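PDB 5CXW: penicillin-binding protein 1A from Mycobacterium tuberculosis, which builds cross-linked peptidoglycan, polymerising glycan strands with its transglycosylase domain and joining their peptides with the penicillin-sensitive transpeptidase domain, the part this chain contains. Local coordinates for residues L108-G113 with L160-G165; A219-S224 with A261-V266; H231-V236 with V243-S248; V319-V324 with G342-I347. All blocks are in the same frame, centred on the assembly; numbering follows the deposited sequence.

Contact 1. Residues L108-G113 with L160-G165; sequences LEQGIG and LKLNGG
Two hydrogen bonds between the side-chain amide of Gln-110 and the backbone of Asn-163 make up the polar part of this contact. Asn-163 N donates to Gln-110 OE1 at 2.8 Å, with an N-H...O angle of 149°, and lies in the carbonyl plane on a lone pair. Gln-110 NE2 in turn reaches Asn-163 O at 3.0 Å, also on an in-plane lone pair of that carbonyl. One amide thus serves both the N-H and the C=O of a single residue, as a neighbouring beta strand would, and the paired bonds fix the rotation of the carboxamide about chi3. Gln-110 can span the distance because its chain is extended beyond CG (chi2 -175°). Asn-163 CB comes 3.4 Å from Gln-110 OE1.

Both partners stand where helices end. Helix 100-109 finishes in a Schellman motif, with Gly-111 at positive phi and Gly-111 N bonded to Leu-108 O. Helix 152-161 gives way to a type II beta turn from Leu-162 to Gly-165, closed by Gly-165 N to Leu-162 O, which leads into helix 165-176. The contact therefore joins two helix termini at the surface of the transpeptidase domain.

Apolar contacts flank the amide. Ile-112 CD1 lies 3.9 Å from Lys-161 CG, touching the aliphatic root of the lysine, and 4.4 Å from Leu-162 CD2. Buried Leu-162 also brings CD2 to 4.2 Å from Gln-110 CD, while its side chain packs on Ala-106 and Ala-107 of helix 100-109 and on Ala-168 and Val-169 of helix 165-176.

Contact 2. Residues A219-S224 with A261-V266; sequences ATLAAS and AVADNV
Ser-224 OG donates a short hydrogen bond, 2.6 Å, to Asp-264 OD1, which receives it on its syn lone pair, the side of the other carboxylate oxygen. The same OD1 takes a second bond from a water at 2.7 Å, and that water also donates to Leu-221 O at 2.9 Å. Beside this polar group the two backbones come close, with CA atoms of Leu-221 and Ala-263 5.2 Å apart. Ala-263 CB points into the interface and rests 3.7 Å from Ser-224 C. Leu-221 spreads its two methyls: CD2 is 4.2 Å from Ala-263 CB, and CD1 is 3.9 Å from Val-266 CG1, the two side chains crossing at about a right angle.

Ser-224 OG stands anti to its own carbonyl carbon (chi1 -72°), which directs it at Asp-264. Ser-224, at positive phi, is the C-prime residue of the Schellman motif that ends helix 211-222, with Ser-224 N bonded to Leu-221 O, so that carbonyl serves both the motif and the water. Further out, Lys-260 forms a salt bridge with Asp-264 OD2, and Ser-224 O accepts from Gln-256. Leu-221 and Val-266 both pack on Val-105 of helix 100-109, which places the contact inside the helical part of the transpeptidase domain.

For buried Asp-264, the hydroxyl and water at OD1 and the lysine at OD2 would be expected to stabilise the ionised carboxylate.

Contact 3. Residues H231-V236 with V243-S248; sequences HFVQKV and VLFDAS
A beta hairpin supplies the central strand (233-237) and one outer strand (243-246) of a three-stranded antiparallel sheet, with 32-35 on the other side of 233-237, and its paired backbones carry this contact. The directions of 233-236 and 243-246 differ by 161°. Val-236 and Phe-245 form a hydrogen-bonded pair, in which Val-236 N donates to Phe-245 O at 2.8 Å. Val-236 O accepts two donors, Leu-244 N at 2.8 Å and Phe-245 N at 3.2 Å, because Leu-244 and Phe-245 both face Val-236 in a classic beta bulge. Ala-247 N prolongs the ladder by donating to Gln-234 O.

On the face of Val-236 and Phe-245, the CE2 edge of the phenyl ring meets Val-233 O at 3.5 Å near the ring plane, and CD2 meets Val-233 CG1 at 3.9 Å. Helix 2-19 packs on this face through Leu-15 and Leu-18.

On the face of Lys-235 and Asp-246, Asp-246 OD1 accepts Ser-248 N, forming an Asx turn, and Ser-248 OG; both donors approach from the same side of the carboxylate plane. The Gln-234 chain bends at chi2 (61°), which sets CD, and a water links its NE2 to OD1. Extended Lys-235 lies across Asp-246, with CD 3.7 Å from OD2.

Since Lys-235 NZ stays 4.2 Å from Asp-246 OD2, the attraction is probably a modest electrostatic one, whereas OD1 is bonded by neutral donors: Ser-248 N, Ser-248 OG and the water.

Contact 4. Residues V319-V324 with G342-I347; sequences VWVGTV and GLPSDI
Val-319, Val-321 and Pro-344 supply most of the buried surface where helix 343-356 lies against strand 315-323, in the central five-stranded antiparallel sheet of the penicillin-binding transpeptidase fold. The short axes, of 319-323 and 343-347, run 7.7 Å apart at 143°, so the helix start crosses the strand in a broadly antiparallel sense. Val-319 and Val-321, alternate residues of the strand, both point toward the helix, whereas the intervening Trp-320 points to the other face and meets Trp-307 edge-to-face.

Val-319 faces the first turn. Its CG1, anti to the backbone N (chi1 -180°), approaches Pro-344 O at 3.7 Å and Ile-347 CG2 at 3.8 Å, while CG2 touches the same Ile-347 methyl. The valine thus fits against the backbone of the helix as well as against a side chain one turn on.

Val-321 makes its contacts through CG2. This methyl, anti to the carbonyl carbon, reaches Ile-347 CD1 at 4.0 Å and, more distantly, Leu-343 CB, so that it touches side chains from two successive turns.

Pro-344, two residues after the N-cap Gly-342, bridges the two valines with adjacent ring atoms. Ile-347 continues the layer to Val-64 of strand 60-67 and Ala-48 of helix 39-53. The proline side chain is about 12 Å from that of Ser-97, which by analogy with relatives probably forms the acyl-ester intermediate, and about 8 Å from the bound penicillin V-derived ligand. Its CB lies 4.1 Å from Val-319 CG1, and its CG, with the ring crossing the valine at about a right angle, lies 3.8 Å from Val-321 CG2.

Overall arrangement
From the N terminus, contact 1 comes first: it closes a loop of 46 residues between segments 108-113 and 160-165, at the ends of two helices. Contact 2 then ties helix 211-222 to helix 260-270, and the hairpin of contact 3 falls wholly within its loop, forming, with strand 32-35, a three-stranded sheet. Contact 4 follows in series, returning the chain from strand 315-323 to helix 343-356; no loops cross. Contacts 1 and 2 touch directly, Leu-108 CD1 lying 3.4 Å from Val-266 CG2, which packs helix 100-109 on helix 260-270 and so connects the two contacts. Contact 4 lies across the chain's centre from both, and contact 3 is remote, its centre about 40 Å from that of contact 1.

Contact 1. Residues L108-G113 with L160-G165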
loop_
_atom_site.group_PDB
_atom_site.type_symbol
_atom_site.label_atom_id
_atom_site.label_comp_id
_atom_site.label_asym_id
_atom_site.label_seq_id
_atom_site.Cartn_x
_atom_site.Cartn_y
_atom_site.Cartn_z
ATOM N N LEU A 108 -2.246 -17.190 -6.857
ATOM C CA LEU A 108 -1.022 -17.952 -6.786
ATOM C C LEU A 108 -1.123 -19.004 -5.678
ATOM O O LEU A 108 -0.641 -20.119 -5.839
ATOM C CB LEU A 108 0.168 -17.027 -6.547
ATOM C CG LEU A 108 0.546 -16.170 -7.749
ATOM C CD1 LEU A 108 1.328 -14.951 -7.293
ATOM C CD2 LEU A 108 1.400 -16.935 -8.676
ATOM N N GLU A 109 -1.787 -18.661 -4.577
ATOM C CA GLU A 109 -1.959 -19.593 -3.461
ATOM C C GLU A 109 -2.823 -20.832 -3.872
ATOM O O GLU A 109 -2.797 -21.897 -3.199
ATOM C CB GLU A 109 -2.527 -18.846 -2.285
ATOM C CG GLU A 109 -1.479 -17.997 -1.590
ATOM C CD GLU A 109 -1.979 -17.263 -0.382
ATOM O OE1 GLU A 109 -3.196 -17.195 -0.210
ATOM O OE2 GLU A 109 -1.136 -16.746 0.389
ATOM N N GLN A 110 -3.632 -20.689 -4.916
ATOM C CA GLN A 110 -4.489 -21.740 -5.435
ATOM C C GLN A 110 -3.904 -22.443 -6.619
ATOM O O GLN A 110 -4.571 -23.211 -7.283
ATOM C CB GLN A 110 -5.850 -21.183 -5.774
ATOM C CG GLN A 110 -6.602 -20.754 -4.560
ATOM C CD GLN A 110 -8.030 -20.295 -4.835
ATOM O OE1 GLN A 110 -8.714 -20.690 -5.820
ATOM N NE2 GLN A 110 -8.526 -19.499 -3.892
ATOM N N GLY A 111 -2.672 -22.113 -6.969
ATOM C CA GLY A 111 -1.987 -22.769 -8.063
ATOM C C GLY A 111 -2.390 -22.238 -9.410
ATOM O O GLY A 111 -2.363 -22.953 -10.414
ATOM N N ILE A 112 -2.742 -20.951 -9.449
ATOM C CA ILE A 112 -3.004 -20.212 -10.666
ATOM C C ILE A 112 -1.806 -19.255 -10.804
ATOM O O ILE A 112 -1.698 -18.261 -10.037
ATOM C CB ILE A 112 -4.367 -19.429 -10.654
ATOM C CG1 ILE A 112 -5.526 -20.399 -10.409
ATOM C CG2 ILE A 112 -4.586 -18.657 -11.956
ATOM C CD1 ILE A 112 -6.825 -19.730 -10.027
ATOM N N GLY A 113 -0.949 -19.521 -11.777
ATOM C CA GLY A 113 0.308 -18.819 -11.825
ATOM C C GLY A 113 0.348 -17.642 -12.774
ATOM O O GLY A 113 -0.663 -17.329 -13.451
ATOM N N LEU A 160 -13.199 -14.051 -10.033
ATOM C CA LEU A 160 -14.299 -14.992 -10.151
ATOM C C LEU A 160 -13.847 -16.452 -10.307
ATOM O O LEU A 160 -14.582 -17.388 -9.906
ATOM C CB LEU A 160 -15.251 -14.572 -11.239
ATOM C CG LEU A 160 -15.966 -13.264 -10.986
ATOM C CD1 LEU A 160 -16.700 -12.904 -12.269
ATOM C CD2 LEU A 160 -16.871 -13.243 -9.788
ATOM N N LYS A 161 -12.658 -16.656 -10.829
ATOM C CA LYS A 161 -12.084 -18.000 -10.996
ATOM C C LYS A 161 -11.634 -18.574 -9.656
ATOM O O LYS A 161 -11.551 -19.806 -9.491
ATOM C CB LYS A 161 -10.871 -17.872 -11.890
ATOM C CG LYS A 161 -10.019 -19.117 -12.119
ATOM C CD LYS A 161 -10.710 -20.143 -12.937
ATOM C CE LYS A 161 -9.636 -21.176 -13.313
ATOM N NZ LYS A 161 -10.303 -22.296 -13.989
ATOM N N LEU A 162 -11.273 -17.718 -8.705
ATOM C CA LEU A 162 -10.832 -18.220 -7.417
ATOM C C LEU A 162 -11.895 -19.001 -6.651
ATOM O O LEU A 162 -13.068 -18.603 -6.618
ATOM C CB LEU A 162 -10.471 -17.062 -6.500
ATOM C CG LEU A 162 -9.359 -16.072 -6.942
ATOM C CD1 LEU A 162 -9.267 -14.947 -5.961
ATOM C CD2 LEU A 162 -8.077 -16.770 -7.094
ATOM N N ASN A 163 -11.476 -20.069 -6.001
ATOM C CA ASN A 163 -12.274 -20.683 -4.958
ATOM C C ASN A 163 -12.451 -19.653 -3.874
ATOM O O ASN A 163 -11.461 -19.087 -3.390
ATOM C CB ASN A 163 -11.559 -21.906 -4.427
ATOM C CG ASN A 163 -11.440 -22.989 -5.462
ATOM O OD1 ASN A 163 -12.348 -23.184 -6.285
ATOM N ND2 ASN A 163 -10.390 -23.782 -5.357
ATOM N N GLY A 164 -13.710 -19.325 -3.583
ATOM C CA GLY A 164 -14.036 -18.264 -2.599
ATOM C C GLY A 164 -14.275 -16.913 -3.193
ATOM O O GLY A 164 -14.751 -15.998 -2.520
ATOM N N GLY A 165 -13.907 -16.703 -4.463
ATOM C CA GLY A 165 -14.222 -15.441 -5.137
ATOM C C GLY A 165 -13.732 -14.232 -4.329
ATOM O O GLY A 165 -12.580 -14.165 -3.933
#

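Contact 2. Residues A219-S224 with A261-V266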
loop_
_atom_site.group_PDB
_atom_site.type_symbol
_atom_site.label_atom_id
_atom_site.label_comp_id
_atom_site.label_asym_id
_atom_site.label_seq_id
_atom_site.Cartn_x
_atom_site.Cartn_y
_atom_site.Cartn_z
ATOM N N ALA A 219 4.937 -4.595 2.517
ATOM C CA ALA A 219 6.159 -5.008 3.260
ATOM C C ALA A 219 6.214 -6.535 3.405
ATOM O O ALA A 219 7.266 -7.148 3.264
ATOM C CB ALA A 219 6.265 -4.269 4.574
ATOM N N THR A 220 5.069 -7.173 3.632
ATOM C CA THR A 220 5.026 -8.608 3.758
ATOM C C THR A 220 5.471 -9.265 2.448
ATOM O O THR A 220 6.213 -10.273 2.449
ATOM C CB THR A 220 3.602 -9.048 4.173
ATOM O OG1 THR A 220 3.304 -8.494 5.460
ATOM C CG2 THR A 220 3.436 -10.548 4.227
ATOM N N LEU A 221 5.009 -8.697 1.332
ATOM C CA LEU A 221 5.471 -9.156 0.025
ATOM C C LEU A 221 6.990 -8.978 -0.139
ATOM O O LEU A 221 7.684 -9.913 -0.591
ATOM C CB LEU A 221 4.696 -8.493 -1.102
ATOM C CG LEU A 221 3.205 -8.788 -1.176
ATOM C CD1 LEU A 221 2.566 -7.853 -2.188
ATOM C CD2 LEU A 221 2.978 -10.240 -1.535
ATOM N N ALA A 222 7.470 -7.806 0.260
ATOM C CA ALA A 222 8.904 -7.437 0.151
ATOM C C ALA A 222 9.775 -8.382 0.969
ATOM O O ALA A 222 10.928 -8.669 0.609
ATOM C CB ALA A 222 9.113 -6.004 0.597
ATOM N N ALA A 223 9.184 -8.888 2.053
ATOM C CA ALA A 223 9.889 -9.862 2.966
ATOM C C ALA A 223 9.635 -11.331 2.597
ATOM O O ALA A 223 9.772 -12.226 3.456
ATOM C CB ALA A 223 9.496 -9.577 4.386
ATOM N N SER A 224 9.229 -11.588 1.339
ATOM C CA SER A 224 9.029 -12.967 0.871
ATOM C C SER A 224 7.954 -13.665 1.687
ATOM O O SER A 224 8.063 -14.846 1.948
ATOM C CB SER A 224 10.342 -13.749 0.834
ATOM O OG SER A 224 11.152 -13.274 -0.259
ATOM N N ALA A 261 7.318 -18.580 -2.207
ATOM C CA ALA A 261 7.247 -18.752 -3.661
ATOM C C ALA A 261 6.140 -17.862 -4.249
ATOM O O ALA A 261 6.323 -17.264 -5.335
ATOM C CB ALA A 261 7.075 -20.191 -4.069
ATOM N N VAL A 262 5.033 -17.748 -3.525
ATOM C CA VAL A 262 3.953 -16.885 -3.937
ATOM C C VAL A 262 4.391 -15.438 -3.900
ATOM O O VAL A 262 4.208 -14.680 -4.906
ATOM C CB VAL A 262 2.692 -17.120 -3.063
ATOM C CG1 VAL A 262 1.674 -16.021 -3.295
ATOM C CG2 VAL A 262 2.110 -18.453 -3.364
ATOM N N ALA A 263 4.906 -14.998 -2.778
ATOM C CA ALA A 263 5.267 -13.595 -2.639
ATOM C C ALA A 263 6.305 -13.186 -3.711
ATOM O O ALA A 263 6.214 -12.102 -4.294
ATOM C CB ALA A 263 5.849 -13.354 -1.286
ATOM N N ASP A 264 7.287 -14.035 -3.959
ATOM C CA ASP A 264 8.377 -13.721 -4.909
ATOM C C ASP A 264 7.856 -13.660 -6.371
ATOM O O ASP A 264 8.392 -12.908 -7.203
ATOM C CB ASP A 264 9.538 -14.695 -4.731
ATOM C CG ASP A 264 10.243 -14.535 -3.333
ATOM O OD1 ASP A 264 10.013 -13.499 -2.612
ATOM O OD2 ASP A 264 11.046 -15.427 -3.018
ATOM N N ASN A 265 6.825 -14.447 -6.686
ATOM C CA ASN A 265 6.146 -14.338 -7.977
ATOM C C ASN A 265 5.337 -13.032 -8.099
ATOM O O ASN A 265 5.307 -12.395 -9.192
ATOM C CB ASN A 265 5.263 -15.546 -8.300
ATOM C CG ASN A 265 6.041 -16.652 -8.959
ATOM O OD1 ASN A 265 6.252 -16.630 -10.163
ATOM N ND2 ASN A 265 6.455 -17.632 -8.205
ATOM N N VAL A 266 4.668 -12.630 -7.007
ATOM C CA VAL A 266 3.969 -11.348 -7.015
ATOM C C VAL A 266 5.006 -10.191 -7.280
ATOM O O VAL A 266 4.810 -9.332 -8.143
ATOM C CB VAL A 266 3.194 -11.082 -5.728
ATOM C CG1 VAL A 266 2.681 -9.642 -5.691
ATOM C CG2 VAL A 266 2.062 -12.124 -5.548
HETATM O O HOH W 1 9.404 -10.874 -2.676
#

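Contact 3. Residues H231-V236 with V243-S248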
loop_
_atom_site.group_PDB
_atom_site.type_symbol
_atom_site.label_atom_id
_atom_site.label_comp_id
_atom_site.label_asym_id
_atom_site.label_seq_id
_atom_site.Cartn_x
_atom_site.Cartn_y
_atom_site.Cartn_z
ATOM N N HIS A 231 4.971 -0.914 13.721
ATOM C CA HIS A 231 5.147 -0.263 15.035
ATOM C C HIS A 231 6.059 0.909 14.909
ATOM O O HIS A 231 6.919 0.977 14.006
ATOM C CB HIS A 231 5.692 -1.288 16.028
ATOM C CG HIS A 231 7.017 -1.802 15.663
ATOM N ND1 HIS A 231 7.188 -2.770 14.698
ATOM C CD2 HIS A 231 8.265 -1.448 16.067
ATOM C CE1 HIS A 231 8.477 -3.017 14.559
ATOM N NE2 HIS A 231 9.149 -2.247 15.390
ATOM N N PHE A 232 5.868 1.835 15.847
ATOM C CA PHE A 232 6.528 3.120 15.888
ATOM C C PHE A 232 7.571 3.224 17.033
ATOM O O PHE A 232 8.392 4.114 17.012
ATOM C CB PHE A 232 5.490 4.242 16.137
ATOM C CG PHE A 232 4.527 4.488 15.023
ATOM C CD1 PHE A 232 3.397 3.663 14.875
ATOM C CD2 PHE A 232 4.736 5.517 14.092
ATOM C CE1 PHE A 232 2.499 3.856 13.809
ATOM C CE2 PHE A 232 3.825 5.708 13.054
ATOM C CZ PHE A 232 2.716 4.889 12.929
ATOM N N VAL A 233 7.495 2.330 18.002
ATOM C CA VAL A 233 8.340 2.392 19.203
ATOM C C VAL A 233 9.420 1.322 19.091
ATOM O O VAL A 233 9.144 0.118 18.968
ATOM C CB VAL A 233 7.541 2.188 20.467
ATOM C CG1 VAL A 233 8.507 2.082 21.653
ATOM C CG2 VAL A 233 6.508 3.320 20.693
ATOM N N GLN A 234 10.670 1.795 19.131
ATOM C CA GLN A 234 11.877 0.985 19.100
ATOM C C GLN A 234 12.367 0.635 20.502
ATOM O O GLN A 234 12.791 -0.494 20.753
ATOM C CB GLN A 234 12.978 1.724 18.341
ATOM C CG GLN A 234 14.320 1.007 18.224
ATOM C CD GLN A 234 14.174 -0.318 17.488
ATOM O OE1 GLN A 234 13.375 -0.458 16.527
ATOM N NE2 GLN A 234 14.914 -1.301 17.927
ATOM N N LYS A 235 12.317 1.590 21.418
ATOM C CA LYS A 235 12.904 1.342 22.757
ATOM C C LYS A 235 12.275 2.302 23.733
ATOM O O LYS A 235 11.850 3.413 23.365
ATOM C CB LYS A 235 14.417 1.502 22.700
ATOM C CG LYS A 235 15.128 1.120 23.997
ATOM C CD LYS A 235 16.641 1.104 23.785
ATOM C CE LYS A 235 17.424 0.716 25.014
ATOM N NZ LYS A 235 18.867 1.013 24.818
ATOM N N VAL A 236 12.130 1.853 24.987
ATOM C CA VAL A 236 11.599 2.730 26.041
ATOM C C VAL A 236 12.458 2.521 27.281
ATOM O O VAL A 236 12.682 1.378 27.670
ATOM C CB VAL A 236 10.149 2.350 26.400
ATOM C CG1 VAL A 236 9.593 3.307 27.455
ATOM C CG2 VAL A 236 9.255 2.417 25.157
ATOM N N VAL A 243 15.678 0.137 31.394
ATOM C CA VAL A 243 15.070 -0.297 30.161
ATOM C C VAL A 243 13.749 -1.004 30.424
ATOM O O VAL A 243 13.692 -1.943 31.218
ATOM C CB VAL A 243 15.978 -1.212 29.306
ATOM C CG1 VAL A 243 15.269 -1.531 27.995
ATOM C CG2 VAL A 243 17.319 -0.492 29.031
ATOM N N LEU A 244 12.701 -0.557 29.749
ATOM C CA LEU A 244 11.356 -1.106 29.903
ATOM C C LEU A 244 10.871 -1.880 28.676
ATOM O O LEU A 244 9.929 -2.674 28.783
ATOM C CB LEU A 244 10.375 0.013 30.142
ATOM C CG LEU A 244 10.630 0.879 31.355
ATOM C CD1 LEU A 244 9.511 1.892 31.435
ATOM C CD2 LEU A 244 10.652 0.007 32.575
ATOM N N PHE A 245 11.423 -1.559 27.510
ATOM C CA PHE A 245 11.027 -2.215 26.262
ATOM C C PHE A 245 12.143 -1.991 25.258
ATOM O O PHE A 245 12.689 -0.880 25.165
ATOM C CB PHE A 245 9.730 -1.645 25.720
ATOM C CG PHE A 245 9.397 -2.135 24.314
ATOM C CD1 PHE A 245 8.869 -3.422 24.118
ATOM C CD2 PHE A 245 9.675 -1.328 23.177
ATOM C CE1 PHE A 245 8.599 -3.876 22.817
ATOM C CE2 PHE A 245 9.389 -1.775 21.880
ATOM C CZ PHE A 245 8.847 -3.053 21.711
ATOM N N ASP A 246 12.479 -3.025 24.507
ATOM C CA ASP A 246 13.452 -2.868 23.420
ATOM C C ASP A 246 13.048 -3.803 22.309
ATOM O O ASP A 246 13.095 -5.013 22.502
ATOM C CB ASP A 246 14.864 -3.225 23.912
ATOM C CG ASP A 246 15.958 -2.817 22.921
ATOM O OD1 ASP A 246 15.704 -2.728 21.705
ATOM O OD2 ASP A 246 17.063 -2.538 23.377
ATOM N N ALA A 247 12.647 -3.263 21.158
ATOM C CA ALA A 247 12.302 -4.106 20.002
ATOM C C ALA A 247 13.471 -4.923 19.466
ATOM O O ALA A 247 13.249 -5.882 18.781
ATOM C CB ALA A 247 11.682 -3.289 18.877
ATOM N N SER A 248 14.718 -4.569 19.771
ATOM C CA SER A 248 15.852 -5.317 19.242
ATOM C C SER A 248 16.184 -6.585 20.040
ATOM O O SER A 248 17.185 -7.219 19.727
ATOM C CB SER A 248 17.102 -4.433 19.195
ATOM O OG SER A 248 17.715 -4.356 20.479
HETATM O O HOH W 2 16.657 -0.791 20.028
#

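Contact 4. Residues V319-V324 with G342-I347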
loop_
_atom_site.group_PDB
_atom_site.type_symbol
_atom_site.label_atom_id
_atom_site.label_comp_id
_atom_site.label_asym_id
_atom_site.label_seq_id
_atom_site.Cartn_x
_atom_site.Cartn_y
_atom_site.Cartn_z
ATOM N N VAL A 319 1.766 5.620 -0.937
ATOM C CA VAL A 319 1.403 7.022 -1.100
ATOM C C VAL A 319 -0.000 7.097 -1.657
ATOM O O VAL A 319 -0.329 6.481 -2.669
ATOM C CB VAL A 319 2.299 7.738 -2.106
ATOM C CG1 VAL A 319 1.899 9.202 -2.255
ATOM C CG2 VAL A 319 3.810 7.608 -1.705
ATOM N N TRP A 320 -0.770 7.973 -1.008
ATOM C CA TRP A 320 -2.118 8.377 -1.429
ATOM C C TRP A 320 -2.121 9.888 -1.644
ATOM O O TRP A 320 -1.493 10.626 -0.906
ATOM C CB TRP A 320 -3.125 7.991 -0.359
ATOM C CG TRP A 320 -4.495 8.641 -0.507
ATOM C CD1 TRP A 320 -5.561 8.146 -1.229
ATOM C CD2 TRP A 320 -4.958 9.855 0.094
ATOM N NE1 TRP A 320 -6.647 8.982 -1.096
ATOM C CE2 TRP A 320 -6.295 10.051 -0.314
ATOM C CE3 TRP A 320 -4.378 10.803 0.944
ATOM C CZ2 TRP A 320 -7.072 11.124 0.151
ATOM C CZ3 TRP A 320 -5.128 11.869 1.368
ATOM C CH2 TRP A 320 -6.485 12.024 0.971
ATOM N N VAL A 321 -2.803 10.301 -2.709
ATOM C CA VAL A 321 -3.170 11.682 -2.923
ATOM C C VAL A 321 -4.678 11.748 -3.118
ATOM O O VAL A 321 -5.284 10.933 -3.831
ATOM C CB VAL A 321 -2.418 12.283 -4.129
ATOM C CG1 VAL A 321 -2.872 13.728 -4.372
ATOM C CG2 VAL A 321 -0.911 12.221 -3.933
ATOM N N GLY A 322 -5.317 12.754 -2.521
ATOM C CA GLY A 322 -6.764 12.980 -2.696
ATOM C C GLY A 322 -7.100 14.380 -2.233
ATOM O O GLY A 322 -6.207 15.250 -2.189
ATOM N N THR A 323 -8.348 14.596 -1.869
ATOM C CA THR A 323 -8.744 15.890 -1.347
ATOM C C THR A 323 -9.278 15.791 0.050
ATOM O O THR A 323 -9.708 14.717 0.504
ATOM C CB THR A 323 -9.784 16.617 -2.231
ATOM O OG1 THR A 323 -11.096 16.032 -2.108
ATOM C CG2 THR A 323 -9.339 16.630 -3.698
ATOM N N VAL A 324 -9.303 16.937 0.746
ATOM C CA VAL A 324 -9.595 16.885 2.167
ATOM C C VAL A 324 -11.005 16.350 2.508
ATOM O O VAL A 324 -11.157 15.640 3.482
ATOM C CB VAL A 324 -9.374 18.252 2.836
ATOM C CG1 VAL A 324 -10.189 19.333 2.154
ATOM C CG2 VAL A 324 -9.642 18.156 4.318
ATOM N N GLY A 342 0.817 9.700 -11.669
ATOM C CA GLY A 342 1.142 11.097 -11.578
ATOM C C GLY A 342 1.723 11.462 -10.235
ATOM O O GLY A 342 2.695 10.846 -9.766
ATOM N N LEU A 343 1.131 12.448 -9.572
ATOM C CA LEU A 343 1.693 12.914 -8.270
ATOM C C LEU A 343 2.006 11.839 -7.234
ATOM O O LEU A 343 3.031 11.937 -6.606
ATOM C CB LEU A 343 0.855 14.016 -7.600
ATOM C CG LEU A 343 0.539 15.261 -8.396
ATOM C CD1 LEU A 343 -0.243 16.240 -7.531
ATOM C CD2 LEU A 343 1.806 15.894 -8.980
ATOM N N PRO A 344 1.147 10.778 -7.088
ATOM C CA PRO A 344 1.518 9.793 -6.056
ATOM C C PRO A 344 2.818 9.044 -6.395
ATOM O O PRO A 344 3.639 8.816 -5.507
ATOM C CB PRO A 344 0.333 8.818 -6.042
ATOM C CG PRO A 344 -0.810 9.608 -6.631
ATOM C CD PRO A 344 -0.155 10.502 -7.662
ATOM N N SER A 345 3.048 8.765 -7.674
ATOM C CA SER A 345 4.295 8.129 -8.124
ATOM C C SER A 345 5.474 9.076 -8.026
ATOM O O SER A 345 6.567 8.665 -7.654
ATOM C CB SER A 345 4.123 7.559 -9.532
ATOM O OG SER A 345 3.254 6.471 -9.558
ATOM N N ASP A 346 5.266 10.386 -8.281
ATOM C CA ASP A 346 6.313 11.378 -8.073
ATOM C C ASP A 346 6.763 11.381 -6.607
ATOM O O ASP A 346 7.988 11.334 -6.301
ATOM C CB ASP A 346 5.821 12.797 -8.439
ATOM C CG ASP A 346 5.512 12.983 -9.902
ATOM O OD1 ASP A 346 6.178 12.399 -10.791
ATOM O OD2 ASP A 346 4.601 13.791 -10.182
ATOM N N ILE A 347 5.791 11.379 -5.675
ATOM C CA ILE A 347 6.086 11.401 -4.266
ATOM C C ILE A 347 6.755 10.088 -3.824
ATOM O O ILE A 347 7.711 10.099 -3.053
ATOM C CB ILE A 347 4.796 11.702 -3.450
ATOM C CG1 ILE A 347 4.266 13.114 -3.745
ATOM C CG2 ILE A 347 5.001 11.432 -1.964
ATOM C CD1 ILE A 347 2.816 13.385 -3.280
#